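Local coordinates for prolyl 4-hydroxylase alpha subunit Fe(2+) 2OG dioxygenase domain-containing protein (Burkholderia ambifaria, PDB 3W20), which probably acts as a metal- and 2-oxoglutarate-dependent dioxygenase that oxidises N-substituted L-amino acids, at residues A138-E144 with T254-L260; L9-G13 with A226-L230; L120-L125 with W269-D273. Where two conformers were deposited one is given. Residues are numbered along the deposited sequence.

Contact 1. Residues A138-E144 with T254-L260; sequences ATRRVYE and TRRTMGL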
loop_
_atom_site.group_PDB
_atom_site.type_symbol
_atom_site.label_atom_id
_atom_site.label_comp_id
_atom_site.label_asym_id
_atom_site.label_seq_id
_atom_site.Cartn_x
_atom_site.Cartn_y
_atom_site.Cartn_z
ATOM N N ALA A 138 -14.514 -4.353 -1.594
ATOM C CA ALA A 138 -15.843 -4.495 -0.908
ATOM C C ALA A 138 -15.564 -5.135 0.440
ATOM O O ALA A 138 -14.492 -5.693 0.634
ATOM C CB ALA A 138 -16.865 -5.304 -1.729
ATOM N N THR A 139 -16.542 -5.070 1.348
ATOM C CA THR A 139 -16.439 -5.604 2.658
ATOM C C THR A 139 -17.765 -6.275 3.081
ATOM O O THR A 139 -18.897 -5.879 2.687
ATOM C CB THR A 139 -16.071 -4.536 3.737
ATOM O OG1 THR A 139 -17.048 -3.543 3.693
ATOM C CG2 THR A 139 -14.807 -3.798 3.461
ATOM N N ARG A 140 -17.631 -7.377 3.836
ATOM C CA ARG A 140 -18.773 -7.881 4.565
ATOM C C ARG A 140 -18.810 -7.230 5.928
ATOM O O ARG A 140 -17.749 -7.053 6.584
ATOM C CB ARG A 140 -18.604 -9.415 4.740
ATOM C CG ARG A 140 -18.806 -10.187 3.492
ATOM C CD ARG A 140 -18.842 -11.724 3.756
ATOM N NE ARG A 140 -17.658 -12.134 4.479
ATOM C CZ ARG A 140 -17.354 -13.405 4.818
ATOM N NH1 ARG A 140 -18.143 -14.408 4.487
ATOM N NH2 ARG A 140 -16.249 -13.655 5.492
ATOM N N ARG A 141 -19.985 -6.860 6.411
ATOM C CA ARG A 141 -20.081 -5.938 7.551
ATOM C C ARG A 141 -20.969 -6.618 8.555
ATOM O O ARG A 141 -22.105 -7.073 8.222
ATOM C CB ARG A 141 -20.693 -4.571 7.101
ATOM C CG ARG A 141 -19.757 -3.713 6.197
ATOM C CD ARG A 141 -20.548 -2.714 5.338
ATOM N NE ARG A 141 -19.754 -2.065 4.278
ATOM C CZ ARG A 141 -20.252 -1.232 3.378
ATOM N NH1 ARG A 141 -19.425 -0.660 2.434
ATOM N NH2 ARG A 141 -21.576 -0.964 3.381
ATOM N N VAL A 142 -20.472 -6.731 9.782
ATOM C CA VAL A 142 -21.257 -7.244 10.922
ATOM C C VAL A 142 -21.555 -6.039 11.851
ATOM O O VAL A 142 -20.650 -5.311 12.259
ATOM C CB VAL A 142 -20.482 -8.372 11.671
ATOM C CG1 VAL A 142 -21.255 -8.872 12.870
ATOM C CG2 VAL A 142 -20.160 -9.536 10.713
ATOM N N TYR A 143 -22.824 -5.806 12.150
ATOM C CA TYR A 143 -23.216 -4.714 13.058
ATOM C C TYR A 143 -23.715 -5.431 14.333
ATOM O O TYR A 143 -24.773 -6.049 14.272
ATOM C CB TYR A 143 -24.356 -3.893 12.437
ATOM C CG TYR A 143 -23.911 -3.127 11.196
ATOM C CD1 TYR A 143 -23.437 -1.824 11.302
ATOM C CD2 TYR A 143 -23.913 -3.730 9.928
ATOM C CE1 TYR A 143 -22.992 -1.102 10.200
ATOM C CE2 TYR A 143 -23.451 -3.021 8.819
ATOM C CZ TYR A 143 -23.015 -1.707 8.950
ATOM O OH TYR A 143 -22.557 -0.981 7.878
ATOM N N GLU A 144 -22.934 -5.407 15.432
ATOM C CA GLU A 144 -23.396 -5.979 16.741
ATOM C C GLU A 144 -24.133 -4.888 17.520
ATOM O O GLU A 144 -23.775 -3.702 17.397
ATOM C CB GLU A 144 -22.259 -6.550 17.608
ATOM C CG GLU A 144 -21.475 -7.736 17.027
ATOM C CD GLU A 144 -22.279 -9.038 16.865
ATOM O OE1 GLU A 144 -23.500 -9.070 17.142
ATOM O OE2 GLU A 144 -21.685 -10.057 16.430
ATOM N N THR A 254 -27.924 -8.885 15.831
ATOM C CA THR A 254 -26.987 -8.866 14.707
ATOM C C THR A 254 -27.635 -8.503 13.343
ATOM O O THR A 254 -28.647 -9.104 12.913
ATOM C CB THR A 254 -26.157 -10.174 14.640
ATOM O OG1 THR A 254 -25.563 -10.419 15.939
ATOM C CG2 THR A 254 -25.029 -10.021 13.603
ATOM N N ARG A 255 -26.975 -7.548 12.663
ATOM C CA ARG A 255 -27.352 -7.132 11.295
ATOM C C ARG A 255 -26.133 -7.491 10.421
ATOM O O ARG A 255 -25.001 -7.209 10.810
ATOM C CB ARG A 255 -27.651 -5.623 11.272
ATOM C CG ARG A 255 -28.143 -5.032 9.939
ATOM C CD ARG A 255 -28.307 -3.532 10.127
ATOM N NE ARG A 255 -28.610 -2.805 8.880
ATOM C CZ ARG A 255 -27.729 -2.075 8.168
ATOM N NH1 ARG A 255 -26.461 -1.903 8.557
ATOM N NH2 ARG A 255 -28.162 -1.447 7.067
ATOM N N ARG A 256 -26.355 -8.163 9.291
ATOM C CA ARG A 256 -25.239 -8.366 8.364
ATOM C C ARG A 256 -25.544 -7.744 7.004
ATOM O O ARG A 256 -26.648 -7.924 6.505
ATOM C CB ARG A 256 -24.972 -9.868 8.210
ATOM C CG ARG A 256 -24.293 -10.420 9.457
ATOM C CD ARG A 256 -23.972 -11.876 9.298
ATOM N NE ARG A 256 -25.162 -12.668 9.075
ATOM C CZ ARG A 256 -25.179 -13.684 8.248
ATOM N NH1 ARG A 256 -24.061 -13.994 7.595
ATOM N NH2 ARG A 256 -26.282 -14.368 8.067
ATOM N N THR A 257 -24.556 -7.030 6.444
ATOM C CA THR A 257 -24.646 -6.452 5.078
ATOM C C THR A 257 -23.316 -6.698 4.359
ATOM O O THR A 257 -22.292 -7.030 5.015
ATOM C CB THR A 257 -24.929 -4.914 5.081
ATOM O OG1 THR A 257 -23.787 -4.271 5.590
ATOM C CG2 THR A 257 -26.136 -4.586 6.003
HETATM N N MSE A 258 -23.308 -6.537 3.029
HETATM C CA MSE A 258 -22.116 -6.567 2.243
HETATM C C MSE A 258 -22.152 -5.268 1.491
HETATM O O MSE A 258 -23.202 -4.953 0.925
HETATM C CB MSE A 258 -22.590 -7.628 1.173
HETATM C CG MSE A 258 -21.530 -8.377 0.516
HETATM SE SE MSE A 258 -22.647 -9.885 -0.170
HETATM C CE MSE A 258 -22.752 -10.785 1.436
ATOM N N GLY A 259 -21.069 -4.510 1.409
ATOM C CA GLY A 259 -21.199 -3.238 0.603
ATOM C C GLY A 259 -19.931 -2.757 -0.119
ATOM O O GLY A 259 -18.818 -3.217 0.104
ATOM N N LEU A 260 -20.116 -1.778 -0.984
ATOM C CA LEU A 260 -18.982 -1.084 -1.561
ATOM C C LEU A 260 -19.466 0.325 -1.942
ATOM O O LEU A 260 -20.598 0.697 -1.626
ATOM C CB LEU A 260 -18.505 -1.838 -2.786
ATOM C CG LEU A 260 -19.499 -2.275 -3.848
ATOM C CD1 LEU A 260 -20.021 -1.153 -4.782
ATOM C CD2 LEU A 260 -18.837 -3.400 -4.700
#

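Contact 2. Residues L9-G13 with A226-L230; sequences LMRFG and AKIML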
loop_
_atom_site.group_PDB
_atom_site.type_symbol
_atom_site.label_atom_id
_atom_site.label_comp_id
_atom_site.label_asym_id
_atom_site.label_seq_id
_atom_site.Cartn_x
_atom_site.Cartn_y
_atom_site.Cartn_z
ATOM N N LEU A 9 -37.822 3.940 -5.956
ATOM C CA LEU A 9 -36.893 5.044 -6.205
ATOM C C LEU A 9 -37.313 6.256 -5.351
ATOM O O LEU A 9 -38.445 6.751 -5.459
ATOM C CB LEU A 9 -36.916 5.359 -7.711
ATOM C CG LEU A 9 -35.965 6.377 -8.327
ATOM C CD1 LEU A 9 -35.858 5.925 -9.792
ATOM C CD2 LEU A 9 -36.491 7.815 -8.249
HETATM N N MSE A 10 -36.413 6.768 -4.496
HETATM C CA MSE A 10 -36.785 7.785 -3.526
HETATM C C MSE A 10 -36.116 9.081 -3.817
HETATM O O MSE A 10 -34.902 9.105 -4.028
HETATM C CB MSE A 10 -36.384 7.395 -2.101
HETATM C CG MSE A 10 -35.591 6.096 -2.061
HETATM SE SE MSE A 10 -36.883 4.597 -1.892
HETATM C CE MSE A 10 -37.180 5.424 -0.217
ATOM N N ARG A 11 -36.881 10.186 -3.799
ATOM C CA ARG A 11 -36.288 11.545 -3.807
ATOM C C ARG A 11 -36.819 12.264 -2.617
ATOM O O ARG A 11 -37.980 12.039 -2.247
ATOM C CB ARG A 11 -36.765 12.283 -5.075
ATOM C CG ARG A 11 -35.966 11.954 -6.293
ATOM C CD ARG A 11 -34.574 12.549 -6.089
ATOM N NE ARG A 11 -34.258 13.578 -7.020
ATOM C CZ ARG A 11 -33.037 14.028 -7.269
ATOM N NH1 ARG A 11 -31.921 13.608 -6.583
ATOM N NH2 ARG A 11 -32.947 14.982 -8.184
ATOM N N PHE A 12 -36.025 13.129 -2.019
ATOM C CA PHE A 12 -36.479 13.947 -0.883
ATOM C C PHE A 12 -37.840 14.595 -1.144
ATOM O O PHE A 12 -38.070 15.148 -2.200
ATOM C CB PHE A 12 -35.456 15.070 -0.494
ATOM C CG PHE A 12 -34.154 14.524 0.050
ATOM C CD1 PHE A 12 -34.117 13.925 1.302
ATOM C CD2 PHE A 12 -32.990 14.562 -0.746
ATOM C CE1 PHE A 12 -32.922 13.426 1.818
ATOM C CE2 PHE A 12 -31.813 13.993 -0.265
ATOM C CZ PHE A 12 -31.778 13.387 0.994
ATOM N N GLY A 13 -38.729 14.513 -0.129
ATOM C CA GLY A 13 -40.054 15.186 -0.153
ATOM C C GLY A 13 -41.098 14.609 -1.120
ATOM O O GLY A 13 -42.189 15.200 -1.250
ATOM N N ALA A 226 -34.685 17.885 5.190
ATOM C CA ALA A 226 -35.582 16.789 4.850
ATOM C C ALA A 226 -34.838 15.455 5.073
ATOM O O ALA A 226 -33.632 15.349 4.814
ATOM C CB ALA A 226 -36.135 16.910 3.424
ATOM N N LYS A 227 -35.565 14.432 5.551
ATOM C CA LYS A 227 -34.926 13.132 5.699
ATOM C C LYS A 227 -35.726 12.018 5.038
ATOM O O LYS A 227 -36.960 12.105 4.957
ATOM C CB LYS A 227 -34.534 12.816 7.177
ATOM C CG LYS A 227 -35.657 12.360 8.003
ATOM C CD LYS A 227 -35.253 12.277 9.477
ATOM C CE LYS A 227 -36.570 12.097 10.205
ATOM N NZ LYS A 227 -36.314 11.958 11.675
ATOM N N ILE A 228 -35.013 10.992 4.560
ATOM C CA ILE A 228 -35.592 9.760 4.020
ATOM C C ILE A 228 -35.222 8.702 5.007
ATOM O O ILE A 228 -34.021 8.496 5.309
ATOM C CB ILE A 228 -34.913 9.455 2.686
ATOM C CG1 ILE A 228 -35.323 10.525 1.685
ATOM C CG2 ILE A 228 -35.317 8.080 2.207
ATOM C CD1 ILE A 228 -34.632 10.364 0.341
HETATM N N MSE A 229 -36.234 8.045 5.616
HETATM C CA MSE A 229 -35.967 6.842 6.436
HETATM C C MSE A 229 -36.160 5.553 5.649
HETATM O O MSE A 229 -37.166 5.338 5.021
HETATM C CB MSE A 229 -36.781 6.875 7.766
HETATM C CG MSE A 229 -36.222 7.993 8.662
HETATM SE SE MSE A 229 -37.394 8.208 10.244
HETATM C CE MSE A 229 -37.528 6.302 10.705
ATOM N N LEU A 230 -35.130 4.685 5.651
ATOM C CA LEU A 230 -35.135 3.464 4.880
ATOM C C LEU A 230 -35.019 2.288 5.869
ATOM O O LEU A 230 -34.366 2.462 6.897
ATOM C CB LEU A 230 -33.847 3.446 4.027
ATOM C CG LEU A 230 -33.699 4.481 2.918
ATOM C CD1 LEU A 230 -32.395 4.264 2.175
ATOM C CD2 LEU A 230 -34.868 4.291 1.969
#

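Contact 3. Residues L120-L125 with W269-D273; sequences LDAKPL and WRMFD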
loop_
_atom_site.group_PDB
_atom_site.type_symbol
_atom_site.label_atom_id
_atom_site.label_comp_id
_atom_site.label_asym_id
_atom_site.label_seq_id
_atom_site.Cartn_x
_atom_site.Cartn_y
_atom_site.Cartn_z
ATOM N N LEU A 120 -22.190 -2.761 -15.002
ATOM C CA LEU A 120 -21.659 -1.472 -15.330
ATOM C C LEU A 120 -20.338 -1.556 -16.068
ATOM O O LEU A 120 -19.760 -0.551 -16.386
ATOM C CB LEU A 120 -21.408 -0.674 -14.055
ATOM C CG LEU A 120 -22.612 -0.517 -13.122
ATOM C CD1 LEU A 120 -22.188 0.207 -11.838
ATOM C CD2 LEU A 120 -23.592 0.384 -13.834
ATOM N N ASP A 121 -19.851 -2.764 -16.298
ATOM C CA ASP A 121 -18.443 -2.943 -16.679
ATOM C C ASP A 121 -17.550 -2.275 -15.651
ATOM O O ASP A 121 -16.485 -1.738 -16.006
ATOM C CB ASP A 121 -18.129 -2.393 -18.106
ATOM C CG ASP A 121 -16.851 -3.015 -18.732
ATOM O OD1 ASP A 121 -16.265 -3.996 -18.193
ATOM O OD2 ASP A 121 -16.445 -2.513 -19.813
ATOM N N ALA A 122 -17.931 -2.339 -14.371
ATOM C CA ALA A 122 -17.105 -1.679 -13.334
ATOM C C ALA A 122 -15.796 -2.457 -13.116
ATOM O O ALA A 122 -15.717 -3.714 -13.354
ATOM C CB ALA A 122 -17.885 -1.597 -12.008
ATOM N N LYS A 123 -14.775 -1.735 -12.670
ATOM C CA LYS A 123 -13.502 -2.349 -12.317
ATOM C C LYS A 123 -13.104 -1.799 -10.945
ATOM O O LYS A 123 -13.648 -0.793 -10.525
ATOM C CB LYS A 123 -12.472 -1.964 -13.362
ATOM C CG LYS A 123 -12.596 -2.744 -14.672
ATOM C CD LYS A 123 -12.042 -1.891 -15.807
ATOM C CE LYS A 123 -12.109 -2.631 -17.139
ATOM N NZ LYS A 123 -13.428 -2.284 -17.721
ATOM N N PRO A 124 -12.165 -2.447 -10.237
ATOM C CA PRO A 124 -11.670 -1.826 -8.972
ATOM C C PRO A 124 -11.025 -0.477 -9.258
ATOM O O PRO A 124 -10.324 -0.313 -10.283
ATOM C CB PRO A 124 -10.616 -2.796 -8.463
ATOM C CG PRO A 124 -10.550 -3.947 -9.477
ATOM C CD PRO A 124 -11.500 -3.715 -10.620
ATOM N N LEU A 125 -11.222 0.484 -8.369
ATOM C CA LEU A 125 -10.548 1.762 -8.464
ATOM C C LEU A 125 -9.046 1.508 -8.283
ATOM O O LEU A 125 -8.639 0.621 -7.514
ATOM C CB LEU A 125 -11.039 2.708 -7.349
ATOM C CG LEU A 125 -10.469 4.102 -7.378
ATOM C CD1 LEU A 125 -10.861 4.812 -8.678
ATOM C CD2 LEU A 125 -11.005 4.758 -6.104
ATOM N N TRP A 269 -16.862 3.098 -14.579
ATOM C CA TRP A 269 -17.283 2.891 -13.183
ATOM C C TRP A 269 -16.237 2.170 -12.413
ATOM O O TRP A 269 -15.670 1.174 -12.874
ATOM C CB TRP A 269 -18.531 2.050 -13.255
ATOM C CG TRP A 269 -19.746 2.864 -13.580
ATOM C CD1 TRP A 269 -20.420 2.955 -14.820
ATOM C CD2 TRP A 269 -20.432 3.763 -12.697
ATOM N NE1 TRP A 269 -21.446 3.871 -14.744
ATOM C CE2 TRP A 269 -21.526 4.359 -13.470
ATOM C CE3 TRP A 269 -20.304 4.095 -11.350
ATOM C CZ2 TRP A 269 -22.396 5.274 -12.892
ATOM C CZ3 TRP A 269 -21.199 4.996 -10.808
ATOM C CH2 TRP A 269 -22.229 5.558 -11.571
ATOM N N ARG A 270 -15.927 2.661 -11.229
ATOM C CA ARG A 270 -14.929 2.058 -10.393
ATOM C C ARG A 270 -15.516 1.749 -8.978
ATOM O O ARG A 270 -16.304 2.539 -8.451
ATOM C CB ARG A 270 -13.707 2.961 -10.311
ATOM C CG ARG A 270 -12.990 3.163 -11.660
ATOM C CD ARG A 270 -12.367 1.863 -12.092
ATOM N NE ARG A 270 -11.580 1.993 -13.341
ATOM C CZ ARG A 270 -12.079 1.807 -14.564
ATOM N NH1 ARG A 270 -13.370 1.493 -14.793
ATOM N NH2 ARG A 270 -11.238 1.894 -15.596
HETATM N N MSE A 271 -15.082 0.640 -8.380
HETATM C CA MSE A 271 -15.612 0.122 -7.104
HETATM C C MSE A 271 -14.499 0.192 -6.066
HETATM O O MSE A 271 -13.329 -0.075 -6.351
HETATM C CB MSE A 271 -15.922 -1.389 -7.193
HETATM C CG MSE A 271 -17.079 -1.583 -8.191
HETATM SE SE MSE A 271 -17.349 -3.514 -8.516
HETATM C CE MSE A 271 -15.741 -3.759 -9.667
ATOM N N PHE A 272 -14.861 0.520 -4.832
ATOM C CA PHE A 272 -13.920 0.501 -3.759
ATOM C C PHE A 272 -14.670 0.461 -2.440
ATOM O O PHE A 272 -15.883 0.802 -2.387
ATOM C CB PHE A 272 -13.029 1.739 -3.818
ATOM C CG PHE A 272 -13.785 3.054 -3.628
ATOM C CD1 PHE A 272 -13.880 3.620 -2.368
ATOM C CD2 PHE A 272 -14.402 3.653 -4.730
ATOM C CE1 PHE A 272 -14.576 4.820 -2.163
ATOM C CE2 PHE A 272 -15.132 4.858 -4.524
ATOM C CZ PHE A 272 -15.177 5.433 -3.250
ATOM N N ASP A 273 -13.949 0.059 -1.379
ATOM C CA ASP A 273 -14.432 0.200 -0.016
ATOM C C ASP A 273 -13.265 0.515 0.934
ATOM O O ASP A 273 -13.452 0.891 2.066
ATOM C CB ASP A 273 -15.160 -1.033 0.417
ATOM C CG ASP A 273 -16.082 -0.753 1.617
ATOM O OD1 ASP A 273 -16.482 0.390 1.866
ATOM O OD2 ASP A 273 -16.408 -1.666 2.317
ATOM O OXT ASP A 273 -12.138 0.355 0.538
HETATM O O HOH W 1 -17.940 1.476 -16.782
HETATM O O HOH W 2 -14.637 0.342 -17.017
#

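Contact 1. Residues A138-E144 with T254-L260
The Tyr143 ring lies against the Arg255 guanidinium in a cation-pi contact: Arg255 CZ is 4.7 Å from the ring centroid and 21° off its normal. Thr257 OG1 meets the ring edge, 3.5 Å from Tyr143 CE2. These three residues and Arg141 share one face of the sheet and bind 2-oxoglutarate, which is absent here; the buried Thr257 OG1 has no polar partner in the model. The backbone is regularly antiparallel (153° between strand axes), with six hydrogen bonds from the pairs Thr139-Gly259, Arg141-Thr257 and Tyr143-Arg255, the shortest being Arg141 N to Thr257 O at 2.7 Å. Gly259 lets the Arg141 guanidinium lie over it (NH1 to Gly259 C, 3.3 Å); an ideal CB would clash with Arg141 NH2. Beyond the strand end, Thr254 OG1 donates to Glu144 OE1 (2.7 Å). Strand 178-185 flanks 254-260 through backbone bonds, while Met258, on the other face, packs on Trp52 of helix 48-52 and Phe112 of helix 111-120.

Contact 2. Residues L9-G13 with A226-L230
Ile228 is the central bump of this contact, projecting from strand 227-230 into the hollow between Met10 and Phe12. Its CD1 methyl sits over the face of the Phe12 ring, 4.0 Å from the centroid and 22° off the normal, a CH-pi arrangement, and its CG1 approaches Phe12 CD1 to 3.6 Å. The other branch of the same side chain, the CG2 methyl of Ile228, lies 4.0 Å from Met10 CE. The complementary knob is the selenomethionine Met10, whose methyl is wedged between Ile228 and Leu230; Met10 CE to Leu230 CD2, at 3.4 Å, is the tightest apolar approach. Its chi1 of 5° falls between rotamer wells, so the side chain is nearly eclipsed in this fit. At the other end, the Phe12 ring packs against Ala226, with CD1 4.2 Å from Ala226 CB and CE1 3.6 Å from Ala226 O. The CA-to-CB bond of Arg11 points away, and its NH1 makes salt bridges with Asp33 and Asp36.

The contact joins the end of strand 4-10, in the large sheet, to an outer strand of the three-stranded sheet, consistent with the two layers of a double-stranded beta-helix. No hydrogen bond crosses, and the closest CA pair, Phe12 and Ala226, is 6.5 Å apart. With 306 Å² buried, the attachment thus rests on dispersion and hydrophobic burial, with shape rather than backbone pairing fixing the fit.

Contact 3. Residues L120-L125 with W269-D273
Leu120, the last residue of helix 111-120, sets its CD1 over the five-membered ring of Trp269, 4.2 Å from the centroid and 20° off the normal, a CH-pi contact. Its carbonyl reaches the second segment through a water that donates to Leu120 O (2.8 Å) and accepts from Trp269 N (2.9 Å). Asp121 then leaves the helix with a positive phi of 54°, and its carbonyl takes a hydrogen bond from a second water (3.0 Å to Asp121 O), which accepts from both Lys123 NZ and Arg270 NH1. Ala122 turns the chain alongside the strand, its CB 3.9 Å from Trp269 CB and 3.8 Å from the Met271 CE methyl.

At Lys123 parallel pairing begins: Lys123 N donates to Trp269 O (3.1 Å), and Met271 N donates to Lys123 O (3.0 Å). Lys123 NZ forms a salt bridge with Asp121 OD1 (3.3 Å), whose hydrogen bond is weak. Pro124 has no amide hydrogen, yet costs the pairing nothing, because the bonds to 269-273 use its neighbours. Leu125 N accordingly donates to Met271 O (3.0 Å), and Leu125 CD2 packs on Phe272 CD2 at 3.8 Å. Strand 268-272 is thereby paired in parallel with 123-127 and antiparallel with 255-265 in the large mixed sheet.

The chemistry is graded: water mediates where the chain leaves the helix, and direct backbone bonds take over as the strands align. Two like-charged side chains can lie together because Lys123 CD rests over the face of the Arg270 guanidinium (CD to NH1, 3.8 Å), while the ammonium stays beside Asp121 and the shared water.

How the contacts relate
Along the chain the segments run 9-13, 120-125, 138-144, 226-230, 254-260 and 269-273, so contact 1 is nested within contact 3 while contact 2 crosses both. Contacts 1 and 3 have centres 19 Å apart in one sheet, where strands 255-265 and 268-272 are antiparallel neighbours. They touch through the C-terminal Asp273, which makes a salt bridge to Arg141 (NH1 to OD1, 3.2 Å) and a probable hydrogen bond to Thr139 (OG1 to OD2, 2.4 Å), tying the chain end to a 2-oxoglutarate-binding residue. Contact 2, whose centre is about 23 Å from that of contact 1 and about 26 Å from that of contact 3, joins that sheet to the smaller one containing strand 246-248, which carries the zinc ligand His246.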